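Local coordinates for protein DNA gyrase, B subunit, truncated (Myxococcus xanthus, PDB 3CWV) that probably catalyses the ATP-dependent breakage, passage and rejoining of double-stranded DNA, as the B subunit of a type II topoisomerase, at residues D235-Q240 with P326-A331; V54-E57 with S63-L66; G10-V15 with M101-L106. One frame throughout, in Å; residues are numbered along the deposited sequence.

Contact 1. Residues D235-Q240 with P326-A331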
loop_
_atom_site.group_PDB
_atom_site.type_symbol
_atom_site.label_atom_id
_atom_site.label_comp_id
_atom_site.label_asym_id
_atom_site.label_seq_id
_atom_site.Cartn_x
_atom_site.Cartn_y
_atom_site.Cartn_z
ATOM N N ASP A 235 5.346 -4.998 19.219
ATOM C CA ASP A 235 4.061 -4.591 19.723
ATOM C C ASP A 235 2.970 -4.640 18.645
ATOM O O ASP A 235 2.186 -3.707 18.531
ATOM C CB ASP A 235 4.144 -3.167 20.309
ATOM C CG ASP A 235 3.157 -2.958 21.416
ATOM O OD1 ASP A 235 2.965 -3.918 22.204
ATOM O OD2 ASP A 235 2.560 -1.863 21.494
ATOM N N GLY A 236 2.925 -5.724 17.863
ATOM C CA GLY A 236 1.877 -5.908 16.856
ATOM C C GLY A 236 2.121 -5.219 15.514
ATOM O O GLY A 236 1.285 -5.317 14.600
ATOM N N LEU A 237 3.267 -4.542 15.405
ATOM C CA LEU A 237 3.625 -3.711 14.255
ATOM C C LEU A 237 4.754 -4.381 13.494
ATOM O O LEU A 237 5.800 -4.663 14.082
ATOM C CB LEU A 237 4.131 -2.340 14.731
ATOM C CG LEU A 237 3.142 -1.406 15.440
ATOM C CD1 LEU A 237 3.744 -0.038 15.586
ATOM C CD2 LEU A 237 1.838 -1.317 14.669
ATOM N N ARG A 238 4.574 -4.594 12.191
ATOM C CA ARG A 238 5.626 -5.163 11.370
ATOM C C ARG A 238 6.493 -4.092 10.736
ATOM O O ARG A 238 5.999 -3.131 10.158
ATOM C CB ARG A 238 5.044 -6.079 10.298
ATOM C CG ARG A 238 6.111 -6.720 9.428
ATOM C CD ARG A 238 5.455 -7.471 8.262
ATOM N NE ARG A 238 6.383 -8.368 7.577
ATOM C CZ ARG A 238 6.062 -9.105 6.510
ATOM N NH1 ARG A 238 4.837 -9.041 5.987
ATOM N NH2 ARG A 238 6.970 -9.896 5.955
ATOM N N VAL A 239 7.799 -4.255 10.848
ATOM C CA VAL A 239 8.723 -3.293 10.274
ATOM C C VAL A 239 9.541 -4.053 9.248
ATOM O O VAL A 239 10.104 -5.095 9.567
ATOM C CB VAL A 239 9.632 -2.700 11.345
ATOM C CG1 VAL A 239 10.680 -1.764 10.725
ATOM C CG2 VAL A 239 8.792 -1.963 12.404
ATOM N N GLN A 240 9.534 -3.569 8.006
ATOM C CA GLN A 240 10.285 -4.185 6.909
ATOM C C GLN A 240 11.173 -3.104 6.334
ATOM O O GLN A 240 10.738 -1.972 6.118
ATOM C CB GLN A 240 9.350 -4.698 5.821
ATOM C CG GLN A 240 8.344 -5.740 6.277
ATOM C CD GLN A 240 7.254 -5.965 5.248
ATOM O OE1 GLN A 240 6.237 -5.255 5.223
ATOM N NE2 GLN A 240 7.456 -6.964 4.388
ATOM N N PRO A 326 4.584 6.504 19.657
ATOM C CA PRO A 326 5.460 6.583 20.834
ATOM C C PRO A 326 6.181 5.265 21.024
ATOM O O PRO A 326 5.539 4.226 20.918
ATOM C CB PRO A 326 4.469 6.791 21.986
ATOM C CG PRO A 326 3.238 7.400 21.317
ATOM C CD PRO A 326 3.167 6.765 19.985
ATOM N N GLY A 327 7.493 5.304 21.291
ATOM C CA GLY A 327 8.262 4.085 21.562
ATOM C C GLY A 327 8.798 3.388 20.311
ATOM O O GLY A 327 9.767 2.625 20.396
ATOM N N LEU A 328 8.181 3.646 19.149
ATOM C CA LEU A 328 8.559 2.946 17.909
ATOM C C LEU A 328 10.016 3.199 17.496
ATOM O O LEU A 328 10.733 2.272 17.149
ATOM C CB LEU A 328 7.634 3.321 16.715
ATOM C CG LEU A 328 7.986 2.590 15.400
ATOM C CD1 LEU A 328 7.907 1.085 15.591
ATOM C CD2 LEU A 328 7.068 2.995 14.232
ATOM N N GLU A 329 10.442 4.455 17.513
ATOM C CA GLU A 329 11.796 4.770 17.095
ATOM C C GLU A 329 12.854 4.041 17.925
ATOM O O GLU A 329 13.833 3.496 17.384
ATOM C CB GLU A 329 12.037 6.274 17.180
ATOM C CG GLU A 329 13.500 6.625 16.977
ATOM C CD GLU A 329 13.792 8.108 17.145
ATOM O OE1 GLU A 329 12.887 8.941 16.918
ATOM O OE2 GLU A 329 14.941 8.430 17.499
ATOM N N GLU A 330 12.677 4.055 19.245
ATOM C CA GLU A 330 13.631 3.384 20.125
ATOM C C GLU A 330 13.555 1.875 20.017
ATOM O O GLU A 330 14.582 1.218 20.075
ATOM C CB GLU A 330 13.475 3.825 21.578
ATOM C CG GLU A 330 14.485 4.881 21.973
ATOM C CD GLU A 330 15.919 4.428 21.715
ATOM O OE1 GLU A 330 16.633 5.138 20.981
ATOM O OE2 GLU A 330 16.319 3.362 22.232
ATOM N N ALA A 331 12.348 1.332 19.868
ATOM C CA ALA A 331 12.163 -0.119 19.649
ATOM C C ALA A 331 12.885 -0.631 18.413
ATOM O O ALA A 331 13.480 -1.713 18.452
ATOM C CB ALA A 331 10.709 -0.464 19.546
#
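L237 and V239 meet L328 in a small, buried helix-on-sheet contact, where the first turn of helix 328-345 rests against the start of strand 237-245. The sheet is the five-stranded mixed one of the S5-type fold (ribosomal protein S5 domain 2-like), the fold of the GyrB transducer domain. Between residues 235-240 and 326-331 the contact is apolar and rests on a single branched side chain, that of L328. L237 and V239, two apart on the strand, point toward the helix. L328 leaves its helix at a slant, but with CG anti to the backbone N (chi1 -179°) its branch reaches across. Its CD1 lies 4.3 Å from L237 CD1 and 4.5 Å from V239 CG2, so one methyl serves both neighbours, at the relaxed spacing of plain van der Waals contact. W234 of strand 228-234, H268 of helix 267-284 and L323 also touch L328, and A331 sits on W234 as well. Just before L328, G327 takes the N-cap position, and its carbonyl O accepts the backbone N of A331 at 2.9 Å, closing the first helical turn. R238 and Q240 occupy the other face of the strand. There R238 forms a salt bridge with D231, while Q240 NE2 sits 3.3 Å above the plane of the R238 guanidinium, over its centre.

Contact 2. Residues V54-E57 with S63-L66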
loop_
_atom_site.group_PDB
_atom_site.type_symbol
_atom_site.label_atom_id
_atom_site.label_comp_id
_atom_site.label_asym_id
_atom_site.label_seq_id
_atom_site.Cartn_x
_atom_site.Cartn_y
_atom_site.Cartn_z
ATOM N N VAL A 54 -4.858 -9.972 -6.277
ATOM C CA VAL A 54 -5.534 -8.701 -6.557
ATOM C C VAL A 54 -5.338 -8.407 -8.039
ATOM O O VAL A 54 -4.196 -8.449 -8.531
ATOM C CB VAL A 54 -4.881 -7.522 -5.750
ATOM C CG1 VAL A 54 -5.556 -6.172 -6.109
ATOM C CG2 VAL A 54 -4.950 -7.774 -4.269
ATOM N N VAL A 55 -6.426 -8.130 -8.750
ATOM C CA VAL A 55 -6.377 -7.746 -10.167
ATOM C C VAL A 55 -7.042 -6.382 -10.377
ATOM O O VAL A 55 -8.211 -6.203 -10.055
ATOM C CB VAL A 55 -7.115 -8.745 -11.040
ATOM C CG1 VAL A 55 -6.913 -8.407 -12.548
ATOM C CG2 VAL A 55 -6.602 -10.162 -10.742
ATOM N N LEU A 56 -6.292 -5.441 -10.943
ATOM C CA LEU A 56 -6.809 -4.125 -11.279
ATOM C C LEU A 56 -6.939 -4.038 -12.803
ATOM O O LEU A 56 -6.004 -4.355 -13.564
ATOM C CB LEU A 56 -5.882 -3.024 -10.744
ATOM C CG LEU A 56 -6.309 -1.603 -11.112
ATOM C CD1 LEU A 56 -7.625 -1.283 -10.367
ATOM C CD2 LEU A 56 -5.251 -0.554 -10.773
ATOM N N GLU A 57 -8.095 -3.593 -13.252
ATOM C CA GLU A 57 -8.381 -3.579 -14.680
ATOM C C GLU A 57 -8.899 -2.202 -15.068
ATOM O O GLU A 57 -9.823 -1.664 -14.446
ATOM C CB GLU A 57 -9.415 -4.657 -14.961
ATOM C CG GLU A 57 -9.676 -5.001 -16.372
ATOM C CD GLU A 57 -10.574 -6.227 -16.449
ATOM O OE1 GLU A 57 -11.799 -6.062 -16.656
ATOM O OE2 GLU A 57 -10.055 -7.351 -16.260
ATOM N N SER A 63 -13.907 3.117 -17.050
ATOM C CA SER A 63 -14.276 2.347 -15.865
ATOM C C SER A 63 -13.032 1.692 -15.241
ATOM O O SER A 63 -11.963 1.608 -15.856
ATOM C CB SER A 63 -15.338 1.295 -16.205
ATOM O OG SER A 63 -14.759 0.188 -16.878
ATOM N N ILE A 64 -13.190 1.210 -14.009
ATOM C CA ILE A 64 -12.098 0.631 -13.252
ATOM C C ILE A 64 -12.680 -0.624 -12.609
ATOM O O ILE A 64 -13.801 -0.585 -12.103
ATOM C CB ILE A 64 -11.685 1.581 -12.092
ATOM C CG1 ILE A 64 -10.954 2.809 -12.624
ATOM C CG2 ILE A 64 -10.776 0.857 -11.050
ATOM C CD1 ILE A 64 -9.491 2.562 -13.032
ATOM N N ALA A 65 -11.963 -1.733 -12.629
ATOM C CA ALA A 65 -12.451 -2.850 -11.797
ATOM C C ALA A 65 -11.318 -3.390 -10.949
ATOM O O ALA A 65 -10.170 -3.481 -11.415
ATOM C CB ALA A 65 -13.059 -3.963 -12.659
ATOM N N LEU A 66 -11.629 -3.759 -9.706
ATOM C CA LEU A 66 -10.640 -4.427 -8.858
ATOM C C LEU A 66 -11.266 -5.736 -8.393
ATOM O O LEU A 66 -12.412 -5.725 -7.929
ATOM C CB LEU A 66 -10.289 -3.544 -7.648
ATOM C CG LEU A 66 -9.265 -4.214 -6.700
ATOM C CD1 LEU A 66 -7.913 -3.675 -6.921
ATOM C CD2 LEU A 66 -9.678 -4.073 -5.269
HETATM O O HOH W 1 -12.534 -1.936 -16.199
#
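V54 and L66 are brought together by their torsions: V54 places CG1 anti to the backbone N (chi1 177°), and L66, likewise extended at its first torsion, turns CD1 toward it through an unusual chi2 of 101°, well away from a staggered value. The two side chains cross obliquely, and V54 CG1 comes to 3.5 Å from L66 CD1, a tight apolar fit. L56 also runs out opposite its backbone N, which lays CD1 over the neighbouring strand, 3.5 Å from A65 O and 3.9 Å from I64 CG2.

The setting is an antiparallel beta hairpin, strands 53-58 and 64-70, inside the eight-stranded mixed sheet of what is, as in GyrB relatives, a GHKL-type ATPase fold. L56 and L66 form a non-hydrogen-bonded pair; E57 and A65 form the hydrogen-bonded pair beside it. The latter is bonded both ways, from E57 N to A65 O and from A65 N to E57 O, each at 2.8 Å, and the second bond, lying in the carbonyl plane, is the straighter at the hydrogen (166°). A CA-H...O contact from L66 CA to V55 O, 3.2 Å, lies beside the L56/L66 pair.

V54, I64 and L66 meet helix 28-47 through apolar atoms, at V35, L38, L39 and A42, and L56 lies on F192. On the A65 face, E57 has a long, weak ion pair with R154. Toward the turn, one water donates to E57 O and to S63 OG, 3.2 Å from each, while S63 OG also bonds D61 and H156. E57 O therefore accepts from both a backbone N-H and a water. E57 and A65 thus bond each other inside the hairpin, while V54 and L56 turn their backbone bonds to strand 189-194.

Contact 3. Residues G10-V15 with M101-L106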
loop_
_atom_site.group_PDB
_atom_site.type_symbol
_atom_site.label_atom_id
_atom_site.label_comp_id
_atom_site.label_asym_id
_atom_site.label_seq_id
_atom_site.Cartn_x
_atom_site.Cartn_y
_atom_site.Cartn_z
ATOM N N GLY A 10 -27.627 9.780 4.245
ATOM C CA GLY A 10 -26.634 9.844 5.273
ATOM C C GLY A 10 -25.338 9.902 4.473
ATOM O O GLY A 10 -25.076 10.886 3.779
ATOM N N ILE A 11 -24.574 8.813 4.517
ATOM C CA ILE A 11 -23.146 8.847 4.189
ATOM C C ILE A 11 -22.866 9.083 2.709
ATOM O O ILE A 11 -22.089 9.974 2.381
ATOM C CB ILE A 11 -22.406 7.593 4.733
ATOM C CG1 ILE A 11 -22.367 7.654 6.267
ATOM C CG2 ILE A 11 -20.973 7.530 4.230
ATOM C CD1 ILE A 11 -21.577 6.547 6.883
ATOM N N VAL A 12 -23.549 8.361 1.818
ATOM C CA VAL A 12 -23.297 8.529 0.380
ATOM C C VAL A 12 -23.600 9.964 -0.060
ATOM O O VAL A 12 -22.860 10.559 -0.842
ATOM C CB VAL A 12 -24.141 7.553 -0.447
ATOM C CG1 VAL A 12 -24.111 7.918 -1.932
ATOM C CG2 VAL A 12 -23.654 6.105 -0.192
ATOM N N GLU A 13 -24.716 10.501 0.435
ATOM C CA GLU A 13 -25.140 11.841 0.026
ATOM C C GLU A 13 -24.246 12.928 0.603
ATOM O O GLU A 13 -23.983 13.918 -0.074
ATOM C CB GLU A 13 -26.631 12.077 0.337
ATOM C CG GLU A 13 -27.561 11.411 -0.675
ATOM C CD GLU A 13 -27.260 11.802 -2.130
ATOM O OE1 GLU A 13 -26.991 12.993 -2.403
ATOM O OE2 GLU A 13 -27.308 10.918 -3.013
ATOM N N ASN A 14 -23.739 12.719 1.815
ATOM C CA ASN A 14 -22.717 13.581 2.418
ATOM C C ASN A 14 -21.443 13.619 1.606
ATOM O O ASN A 14 -20.855 14.684 1.403
ATOM C CB ASN A 14 -22.346 13.107 3.821
ATOM C CG ASN A 14 -23.417 13.438 4.851
ATOM O OD1 ASN A 14 -24.453 14.032 4.530
ATOM N ND2 ASN A 14 -23.168 13.049 6.095
ATOM N N VAL A 15 -20.999 12.456 1.144
ATOM C CA VAL A 15 -19.806 12.399 0.289
ATOM C C VAL A 15 -20.055 13.085 -1.051
ATOM O O VAL A 15 -19.201 13.835 -1.536
ATOM C CB VAL A 15 -19.342 10.930 0.063
ATOM C CG1 VAL A 15 -18.183 10.871 -0.917
ATOM C CG2 VAL A 15 -18.910 10.304 1.404
ATOM N N MET A 101 -11.879 3.561 2.743
ATOM C CA MET A 101 -12.517 4.605 1.982
ATOM C C MET A 101 -13.284 3.995 0.804
ATOM O O MET A 101 -13.634 4.691 -0.153
ATOM C CB MET A 101 -11.459 5.603 1.453
ATOM C CG MET A 101 -10.596 6.273 2.568
ATOM S SD MET A 101 -11.612 7.414 3.511
ATOM C CE MET A 101 -11.692 8.811 2.388
ATOM N N LEU A 102 -13.566 2.690 0.851
ATOM C CA LEU A 102 -14.433 2.112 -0.180
ATOM C C LEU A 102 -15.726 2.879 -0.499
ATOM O O LEU A 102 -16.086 3.031 -1.681
ATOM C CB LEU A 102 -14.774 0.621 0.150
ATOM C CG LEU A 102 -15.771 -0.099 -0.755
ATOM C CD1 LEU A 102 -15.247 -0.202 -2.200
ATOM C CD2 LEU A 102 -16.120 -1.509 -0.144
ATOM N N VAL A 103 -16.464 3.312 0.524
ATOM C CA VAL A 103 -17.740 3.953 0.287
ATOM C C VAL A 103 -17.558 5.273 -0.494
ATOM O O VAL A 103 -18.461 5.687 -1.185
ATOM C CB VAL A 103 -18.522 4.242 1.581
ATOM C CG1 VAL A 103 -17.867 5.342 2.439
ATOM C CG2 VAL A 103 -20.001 4.669 1.245
ATOM N N VAL A 104 -16.386 5.890 -0.385
ATOM C CA VAL A 104 -16.131 7.121 -1.180
ATOM C C VAL A 104 -16.053 6.794 -2.667
ATOM O O VAL A 104 -16.644 7.481 -3.477
ATOM C CB VAL A 104 -14.876 7.832 -0.704
ATOM C CG1 VAL A 104 -14.612 9.145 -1.536
ATOM C CG2 VAL A 104 -15.035 8.178 0.754
ATOM N N SER A 105 -15.316 5.745 -3.026
ATOM C CA SER A 105 -15.208 5.353 -4.429
ATOM C C SER A 105 -16.573 5.008 -4.983
ATOM O O SER A 105 -16.912 5.394 -6.099
ATOM C CB SER A 105 -14.237 4.199 -4.621
ATOM O OG SER A 105 -12.954 4.579 -4.173
ATOM N N LEU A 106 -17.355 4.267 -4.211
ATOM C CA LEU A 106 -18.711 3.909 -4.635
ATOM C C LEU A 106 -19.624 5.131 -4.675
ATOM O O LEU A 106 -20.343 5.332 -5.667
ATOM C CB LEU A 106 -19.330 2.883 -3.664
ATOM C CG LEU A 106 -18.602 1.539 -3.550
ATOM C CD1 LEU A 106 -19.312 0.643 -2.490
ATOM C CD2 LEU A 106 -18.505 0.861 -4.881
#
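V103 projects into the notch between I11 and V12, and V15 abuts V104 one step along: a helix-helix contact between the short N-terminal helix 11-17 and helix 102-107, in what is probably the GHKL-type ATPase domain of this GyrB relative. The short axes approach to 9.6 Å and cross at -68°, a steep angle that confines the meeting to a single patch. It is a useful example of beta-branched residues meshing without long runs of contact.

V103 is the bump. Its CG1 occupies the crowded position between the backbone N and the carbonyl carbon (chi1 69°), so that both methyls fork toward the other helix, CG1 to I11 CG2 at 4.2 Å and CG2 to V12 CG2, also at 4.2 Å. The hollow it enters is therefore bounded by two consecutive residues, and F87 touches both I11 and V103 to close its flank. Farther along, V15 and V104 lie at about a right angle to each other. V15 does not stop there: it also touches A107 and L108, while V12 shares A107 with it. V104 in turn rests on F37 of helix 28-47, which links this patch to the next layer. S105 points away from helix 11-17, with its OG bonded to L34 O. Among residues 10-15 and 101-106 the closest approach is V15 CG1 to V104 CG1, 4.0 Å.

How the contacts relate
From the N terminus, helix 11-17 opens contact 3, which closes only at residues 101-106. Within that long loop lies the whole of contact 2, a local hairpin with only five residues between its segments. The two are about 19 Å apart between centres and do not touch, but helix 28-47 reaches both, joining the hairpin to the helical patch. Contact 1 opens only after both have closed, and its 85-residue loop brings the start of helix 328-345 back to the five-stranded sheet. Its centre lies about 33 Å from each of the others. Contact 2 thus lies within contact 3, contact 1 follows in series, and no loops cross.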